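Local coordinates for DUF7790 domain-containing protein (Leptospira interrogans serogroup Icterohaemorrhagiae serovar copenhageni, PDB 6ULO) that is of unknown function but has a Rossmann-like alpha/beta fold, and its full-length form is probably held at the membrane by a transmembrane helix, at residues T77-A82 against S180-L185; S84-L89 against E188-P193. One frame throughout, in Å; residues are numbered along the deposited sequence.

Contact 1: T77-A82 against S180-L185; sequences TIAAWA and SYIRKL
A79 and A80 meet Y181 and I182 where two helices pack together against one face of the parallel part of a mixed, Rossmann-like sheet, the face marked by I87, which A79, I182 and L185 all touch. Helix 74-82 is the connection of a beta-alpha-beta crossover between strands 66-69 and 86-91, while helix 176-187 leads into the edge strand 191-195. The short segments run at 101° to each other, with their axes 9.6 Å apart at closest approach. The first helix presents A79 and A80, whose small side chains let I182 CD1 come up to A80 N. I182 fills the junction: CG1 lies beside its own backbone N (chi1 -69°), and a second bend (chi2 -60°) turns CD1 toward the other helix. A80 CB thus touches two successive carbons of the branch, at 3.8 Å from I182 CG1 and 3.9 Å from I182 CD1. The same CD1 ends 4.0 Å from A80 N, so the isoleucine tip reaches the backbone as well as the methyl. The ring of Y181 lies obliquely against the main chain of the alanine helix, its hydroxyl hydrogen-bonded to S84 O just beyond that helix. No hydrogen bond joins the two segments themselves; contact is by carbon packing and ring-to-backbone approach. The Y181 ring makes two looser touches, CD2 at 4.2 Å from A80 CA and CE2 at 4.2 Å from A79 O.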
# COMPACT_ATOMS: atom_id res chain seq x y z
N THR A 77 1.08 6.83 3.10
CA THR A 77 0.11 7.59 3.88
C THR A 77 -0.51 6.73 4.97
O THR A 77 -0.55 7.13 6.15
CB THR A 77 -0.96 8.15 2.95
OG1 THR A 77 -0.32 9.08 2.08
CG2 THR A 77 -2.08 8.86 3.72
N ILE A 78 -1.02 5.55 4.60
CA ILE A 78 -1.75 4.76 5.59
C ILE A 78 -0.79 4.22 6.65
O ILE A 78 -1.10 4.20 7.85
CB ILE A 78 -2.51 3.63 4.88
CG1 ILE A 78 -3.49 4.19 3.84
CG2 ILE A 78 -3.20 2.73 5.89
CD1 ILE A 78 -4.14 3.11 2.94
N ALA A 79 0.41 3.78 6.21
CA ALA A 79 1.40 3.22 7.15
C ALA A 79 1.87 4.27 8.15
O ALA A 79 2.15 3.93 9.31
CB ALA A 79 2.59 2.66 6.39
N ALA A 80 1.99 5.54 7.74
CA ALA A 80 2.38 6.56 8.70
C ALA A 80 1.30 6.74 9.76
O ALA A 80 1.59 6.90 10.95
CB ALA A 80 2.68 7.88 7.98
N TRP A 81 0.02 6.75 9.34
CA TRP A 81 -1.07 6.84 10.31
C TRP A 81 -1.03 5.65 11.26
O TRP A 81 -1.28 5.80 12.47
CB TRP A 81 -2.40 6.85 9.57
CG TRP A 81 -2.66 8.06 8.74
CD1 TRP A 81 -2.07 9.29 8.86
CD2 TRP A 81 -3.55 8.17 7.62
NE1 TRP A 81 -2.56 10.17 7.91
CE2 TRP A 81 -3.48 9.50 7.14
CE3 TRP A 81 -4.43 7.28 7.00
CZ2 TRP A 81 -4.26 9.95 6.08
CZ3 TRP A 81 -5.17 7.70 5.91
CH2 TRP A 81 -5.11 9.03 5.49
N ALA A 82 -0.78 4.46 10.72
CA ALA A 82 -0.76 3.25 11.54
C ALA A 82 0.50 3.13 12.38
O ALA A 82 0.51 2.33 13.33
CB ALA A 82 -0.87 2.03 10.62
N SER A 180 8.72 12.49 8.52
CA SER A 180 9.91 11.98 9.19
C SER A 180 9.76 10.51 9.54
O SER A 180 10.74 9.74 9.48
CB SER A 180 10.16 12.80 10.44
OG SER A 180 11.30 12.33 11.10
N TYR A 181 8.55 10.07 9.91
CA TYR A 181 8.34 8.67 10.26
C TYR A 181 8.58 7.77 9.05
O TYR A 181 9.27 6.74 9.14
CB TYR A 181 6.90 8.49 10.78
CG TYR A 181 6.64 7.09 11.27
CD1 TYR A 181 6.95 6.72 12.57
CD2 TYR A 181 6.14 6.11 10.42
CE1 TYR A 181 6.75 5.41 13.02
CE2 TYR A 181 5.99 4.80 10.86
CZ TYR A 181 6.27 4.48 12.15
OH TYR A 181 6.12 3.20 12.60
N ILE A 182 8.02 8.14 7.89
CA ILE A 182 8.23 7.37 6.67
C ILE A 182 9.68 7.41 6.24
O ILE A 182 10.27 6.39 5.85
CB ILE A 182 7.27 7.87 5.57
CG1 ILE A 182 5.82 7.50 5.94
CG2 ILE A 182 7.65 7.34 4.20
CD1 ILE A 182 5.56 6.00 6.10
N ARG A 183 10.32 8.59 6.33
CA ARG A 183 11.73 8.67 5.95
C ARG A 183 12.60 7.80 6.83
O ARG A 183 13.56 7.18 6.35
CB ARG A 183 12.19 10.12 6.01
CG ARG A 183 13.68 10.24 5.66
CD ARG A 183 14.12 11.66 5.38
NE ARG A 183 15.48 11.70 4.84
CZ ARG A 183 16.53 12.19 5.50
NH1 ARG A 183 16.36 12.68 6.73
NH2 ARG A 183 17.72 12.20 4.91
N LYS A 184 12.28 7.74 8.13
CA LYS A 184 13.05 6.89 9.03
C LYS A 184 12.97 5.43 8.60
O LYS A 184 14.01 4.74 8.49
CB LYS A 184 12.53 7.06 10.46
CG LYS A 184 13.32 6.21 11.46
CD LYS A 184 12.74 6.30 12.84
CE LYS A 184 13.54 5.56 13.87
NZ LYS A 184 12.69 5.26 15.04
N LEU A 185 11.77 4.94 8.29
CA LEU A 185 11.64 3.58 7.76
C LEU A 185 12.45 3.41 6.48
O LEU A 185 13.10 2.37 6.28
CB LEU A 185 10.18 3.23 7.50
CG LEU A 185 9.26 3.23 8.72
CD1 LEU A 185 7.83 2.82 8.28
CD2 LEU A 185 9.79 2.29 9.83

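Contact 2: S84-L89 against E188-P193; sequences SDFIYL and EGKILP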
# COMPACT_ATOMS: atom_id res chain seq x y z
N SER A 84 3.19 1.77 11.25
CA SER A 84 3.64 0.43 10.92
C SER A 84 5.13 0.25 11.21
O SER A 84 5.93 1.16 10.99
CB SER A 84 3.38 0.16 9.44
OG SER A 84 2.02 0.39 9.09
N ASP A 85 5.51 -0.95 11.65
CA ASP A 85 6.92 -1.21 11.96
C ASP A 85 7.75 -1.47 10.70
O ASP A 85 8.94 -1.16 10.67
CB ASP A 85 7.05 -2.45 12.84
CG ASP A 85 6.34 -2.32 14.15
OD1 ASP A 85 6.42 -1.24 14.76
OD2 ASP A 85 5.76 -3.35 14.61
N PHE A 86 7.15 -2.09 9.69
CA PHE A 86 7.80 -2.43 8.43
C PHE A 86 6.72 -2.36 7.36
O PHE A 86 5.54 -2.54 7.67
CB PHE A 86 8.38 -3.86 8.44
CG PHE A 86 9.34 -4.12 9.58
CD1 PHE A 86 10.69 -3.80 9.44
CD2 PHE A 86 8.91 -4.64 10.78
CE1 PHE A 86 11.59 -3.99 10.46
CE2 PHE A 86 9.82 -4.85 11.83
CZ PHE A 86 11.16 -4.51 11.66
N ILE A 87 7.12 -2.06 6.13
CA ILE A 87 6.19 -1.89 5.02
C ILE A 87 6.62 -2.76 3.85
O ILE A 87 7.67 -2.49 3.25
CB ILE A 87 6.10 -0.43 4.57
CG1 ILE A 87 5.73 0.50 5.72
CG2 ILE A 87 5.13 -0.30 3.39
CD1 ILE A 87 5.79 1.97 5.36
N TYR A 88 5.81 -3.76 3.50
CA TYR A 88 5.96 -4.46 2.22
C TYR A 88 5.06 -3.81 1.17
O TYR A 88 3.85 -3.70 1.36
CB TYR A 88 5.56 -5.93 2.36
CG TYR A 88 6.66 -6.84 2.84
CD1 TYR A 88 7.87 -6.95 2.15
CD2 TYR A 88 6.44 -7.72 3.91
CE1 TYR A 88 8.86 -7.87 2.56
CE2 TYR A 88 7.40 -8.65 4.30
CZ TYR A 88 8.60 -8.72 3.61
OH TYR A 88 9.51 -9.64 4.01
N LEU A 89 5.65 -3.40 0.07
CA LEU A 89 4.90 -2.87 -1.08
C LEU A 89 4.98 -3.97 -2.12
O LEU A 89 5.97 -4.09 -2.84
CB LEU A 89 5.51 -1.56 -1.57
CG LEU A 89 5.55 -0.46 -0.50
CD1 LEU A 89 6.26 0.74 -1.05
CD2 LEU A 89 4.14 -0.07 -0.09
N GLU A 188 16.12 3.03 7.17
CA GLU A 188 16.40 1.79 7.87
C GLU A 188 16.20 0.56 7.01
O GLU A 188 16.41 -0.55 7.51
CB GLU A 188 15.54 1.74 9.14
CG GLU A 188 16.02 2.76 10.14
CD GLU A 188 15.16 2.92 11.38
OE1 GLU A 188 14.00 2.47 11.41
OE2 GLU A 188 15.66 3.58 12.33
N GLY A 189 15.80 0.70 5.75
CA GLY A 189 15.58 -0.45 4.91
C GLY A 189 14.27 -1.16 5.20
O GLY A 189 14.09 -2.32 4.79
N LYS A 190 13.34 -0.49 5.86
CA LYS A 190 12.10 -1.10 6.31
C LYS A 190 10.95 -0.89 5.37
O LYS A 190 9.83 -1.30 5.71
CB LYS A 190 11.76 -0.58 7.71
CG LYS A 190 12.78 -0.94 8.78
CD LYS A 190 12.42 -0.30 10.11
CE LYS A 190 13.31 -0.80 11.21
NZ LYS A 190 13.08 0.03 12.44
N ILE A 191 11.18 -0.29 4.21
CA ILE A 191 10.17 -0.19 3.15
C ILE A 191 10.70 -1.04 2.02
O ILE A 191 11.77 -0.73 1.47
CB ILE A 191 9.91 1.26 2.69
CG1 ILE A 191 9.70 2.18 3.88
CG2 ILE A 191 8.71 1.25 1.74
CD1 ILE A 191 9.42 3.64 3.49
N LEU A 192 9.97 -2.10 1.68
CA LEU A 192 10.49 -3.17 0.84
C LEU A 192 9.57 -3.37 -0.35
O LEU A 192 8.50 -4.01 -0.21
CB LEU A 192 10.66 -4.47 1.61
CG LEU A 192 11.59 -4.34 2.83
CD1 LEU A 192 10.76 -4.38 4.09
CD2 LEU A 192 12.60 -5.46 2.86
N PRO A 193 9.94 -2.90 -1.53
CA PRO A 193 9.15 -3.19 -2.73
C PRO A 193 9.46 -4.59 -3.22
O PRO A 193 10.63 -4.93 -3.43
CB PRO A 193 9.63 -2.16 -3.74
CG PRO A 193 10.67 -1.34 -3.08
CD PRO A 193 11.09 -2.01 -1.82
O HOH W 1 10.31 -0.22 12.93
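F86 and K190 open a pairing of two parallel strands, 86-91 and the sheet-edge strand 191-195. The extended lysine chain runs past the ring, K190 CG lying 3.6 Å from F86 CD1, and the two side chains cross obliquely. Beyond them the backbone ladder begins: I87 N bonds to K190 O (2.8 Å), L192 N returns one to I87 O (2.8 Å), and L89 N reaches L192 O (2.9 Å). I87, L89, I191 and P193 share one face, where L89 CD1 meets I191 CG2 at 3.7 Å. Y88 and L192 share the other, where Y88 CD1 lies 3.8 Å from L192 CB; the tyrosine OH bonds L27 O. Further out, G189 closes helix 176-187 with a Schellman motif, bringing the chain through K190 into strand 191-195. K190 NZ is gripped by E188 OE1 (2.8 Å), by E20 of helix 18-28, and by a water that also donates to D85 O. Helix 18-28 touches F86, K190 and L192, while helix 94-109 lies against I191 and P193. The two carboxylates would favour the charged form of this largely buried lysine and probably help pay for desolvating it.

Both contacts are buried and show how one layered alpha/beta unit is held by two kinds of chemistry. Contact 2 lies within the sheet, where a directional backbone ladder fixes register and a salt-bridged lysine is added; contact 1 lies in the helical layer packed on one face of it and relies on alanine methyls, an isoleucine branch and a tyrosine ring, without a hydrogen bond between its segments. Each joins the same two parts of the chain, about a hundred residues apart. I87 links the layers, its CD1 packing at 3.4 Å from A79 CB. K190 N probably donates to L185 O (2.9 Å), the long-span bond of the Schellman turn that ends helix 176-187.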